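Local coordinates for protein NleG5-1 effector (Enterobacteria phage YYZ-2008, PDB 5VGC) that probably acts as a ubiquitin-protein ligase, an NleG-family effector of type III secretion, with calcium ions bound in the crystal, at the interface of chains A and B. Coordinates in Å, arbitrary orientation; residue numbers count along the deposited sequence, not the author numbering. Chains: chain A/B, NleG5-1 effector.

The interface of chains A and B. Residues chain A 113-114; chain B 54, 56, 87-88, 90.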
loop_
_atom_site.group_PDB
_atom_site.type_symbol
_atom_site.label_atom_id
_atom_site.label_comp_id
_atom_site.label_asym_id
_atom_site.label_seq_id
_atom_site.Cartn_x
_atom_site.Cartn_y
_atom_site.Cartn_z
ATOM N N TYR A 113 -10.382 -8.540 10.210
ATOM C CA TYR A 113 -10.964 -8.102 11.469
ATOM C C TYR A 113 -12.451 -7.784 11.325
ATOM O O TYR A 113 -13.230 -7.903 12.261
ATOM C CB TYR A 113 -10.120 -6.944 12.031
ATOM C CG TYR A 113 -8.646 -7.368 12.147
ATOM C CD1 TYR A 113 -8.193 -8.106 13.239
ATOM C CD2 TYR A 113 -7.722 -7.056 11.141
ATOM C CE1 TYR A 113 -6.876 -8.504 13.337
ATOM C CE2 TYR A 113 -6.402 -7.453 11.225
ATOM C CZ TYR A 113 -5.978 -8.174 12.327
ATOM O OH TYR A 113 -4.661 -8.573 12.426
ATOM N N GLN A 114 -12.849 -7.355 10.123
ATOM C CA GLN A 114 -14.242 -6.927 9.841
ATOM C C GLN A 114 -15.169 -8.095 9.360
ATOM O O GLN A 114 -16.427 -7.988 9.324
ATOM C CB GLN A 114 -14.176 -5.891 8.735
ATOM C CG GLN A 114 -13.438 -4.621 9.105
ATOM C CD GLN A 114 -13.331 -3.643 7.962
ATOM O OE1 GLN A 114 -13.686 -3.952 6.817
ATOM N NE2 GLN A 114 -12.843 -2.446 8.263
ATOM N N ASN B 54 -12.777 3.283 6.903
ATOM C CA ASN B 54 -14.152 3.185 7.384
ATOM C C ASN B 54 -14.238 2.145 8.498
ATOM O O ASN B 54 -13.666 1.051 8.389
ATOM C CB ASN B 54 -15.114 2.817 6.242
ATOM C CG ASN B 54 -16.577 3.081 6.591
ATOM O OD1 ASN B 54 -16.898 4.000 7.350
ATOM N ND2 ASN B 54 -17.472 2.273 6.028
ATOM N N TYR B 56 -13.214 2.482 11.714
ATOM C CA TYR B 56 -12.203 2.597 12.749
ATOM C C TYR B 56 -12.165 4.006 13.304
ATOM O O TYR B 56 -12.430 4.983 12.594
ATOM C CB TYR B 56 -10.836 2.197 12.218
ATOM C CG TYR B 56 -10.750 0.749 11.827
ATOM C CD1 TYR B 56 -10.921 0.366 10.506
ATOM C CD2 TYR B 56 -10.505 -0.242 12.773
ATOM C CE1 TYR B 56 -10.847 -0.961 10.134
ATOM C CE2 TYR B 56 -10.427 -1.571 12.407
ATOM C CZ TYR B 56 -10.597 -1.920 11.083
ATOM O OH TYR B 56 -10.527 -3.225 10.695
ATOM N N HIS B 87 -12.843 -2.582 14.964
ATOM C CA HIS B 87 -12.906 -3.965 14.498
ATOM C C HIS B 87 -11.595 -4.671 14.855
ATOM O O HIS B 87 -10.524 -4.073 14.749
ATOM C CB HIS B 87 -13.104 -4.050 12.983
ATOM C CG HIS B 87 -14.324 -3.353 12.476
ATOM N ND1 HIS B 87 -15.545 -3.981 12.392
ATOM C CD2 HIS B 87 -14.516 -2.089 12.016
ATOM C CE1 HIS B 87 -16.440 -3.137 11.907
ATOM N NE2 HIS B 87 -15.843 -1.982 11.675
ATOM N N GLY B 88 -11.690 -5.932 15.271
ATOM C CA GLY B 88 -10.533 -6.706 15.724
ATOM C C GLY B 88 -9.957 -6.290 17.071
ATOM O O GLY B 88 -8.883 -6.758 17.446
ATOM N N LEU B 90 -8.557 -3.572 17.780
ATOM C CA LEU B 90 -7.301 -2.910 17.462
ATOM C C LEU B 90 -7.258 -1.474 17.974
ATOM O O LEU B 90 -8.273 -0.783 17.981
ATOM C CB LEU B 90 -7.096 -2.875 15.945
ATOM C CG LEU B 90 -7.101 -4.212 15.196
ATOM C CD1 LEU B 90 -7.085 -3.966 13.682
ATOM C CD2 LEU B 90 -5.934 -5.100 15.603
#
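Two neighbouring residues near the start of helix 111-125 of chain A, A:Tyr113 and A:Gln114, press against the short 3-10 turn 87-89 of chain B and the loop residues beside it. This small patch, hiding 203 Å² of protein surface in all, is one part of a two-fold symmetric interface and recurs with the chains exchanged. The dimer of the deposited assembly may or may not be the form present in solution.

Apolar packing carries the A:Tyr113 half. Its CG stands anti to the carbonyl carbon (chi1 -55°), which sends the phenol ring out towards B:Gly88 and B:Leu90. The ring atom CD1 meets the CA of B:Gly88 at 3.7 Å, and CB rests on the same backbone, so the glycine offers main chain rather than a side chain to the tyrosine. B:Leu90 crosses the tyrosine at about a right angle and places its methyl CD1 over one ring face, displaced towards the rim, 4.0 Å from CG of A:Tyr113.

A CH-pi contact brings the A:Gln114 half together. Its methylene CG lies over the face of the B:His87 imidazole, offset towards the rim and 3.9 Å from the ring centroid, while the amide plane is turned 61° from the ring. Within chain B, CD2 of B:His87 lies over one face of the B:Tyr56 ring, displaced towards the rim, so histidine and tyrosine together shape the surface that receives the glutamine.

Beyond CG the glutamine chain is extended, carrying its amide alongside the phenol end of B:Tyr56, with the two planes 25° apart. No polar pair bridges the chains in this patch, so shape rather than hydrogen bonding appears to set the fit here. The phenolic OH of B:Tyr56 sits 3.6 Å from the methylene CG of A:Gln114.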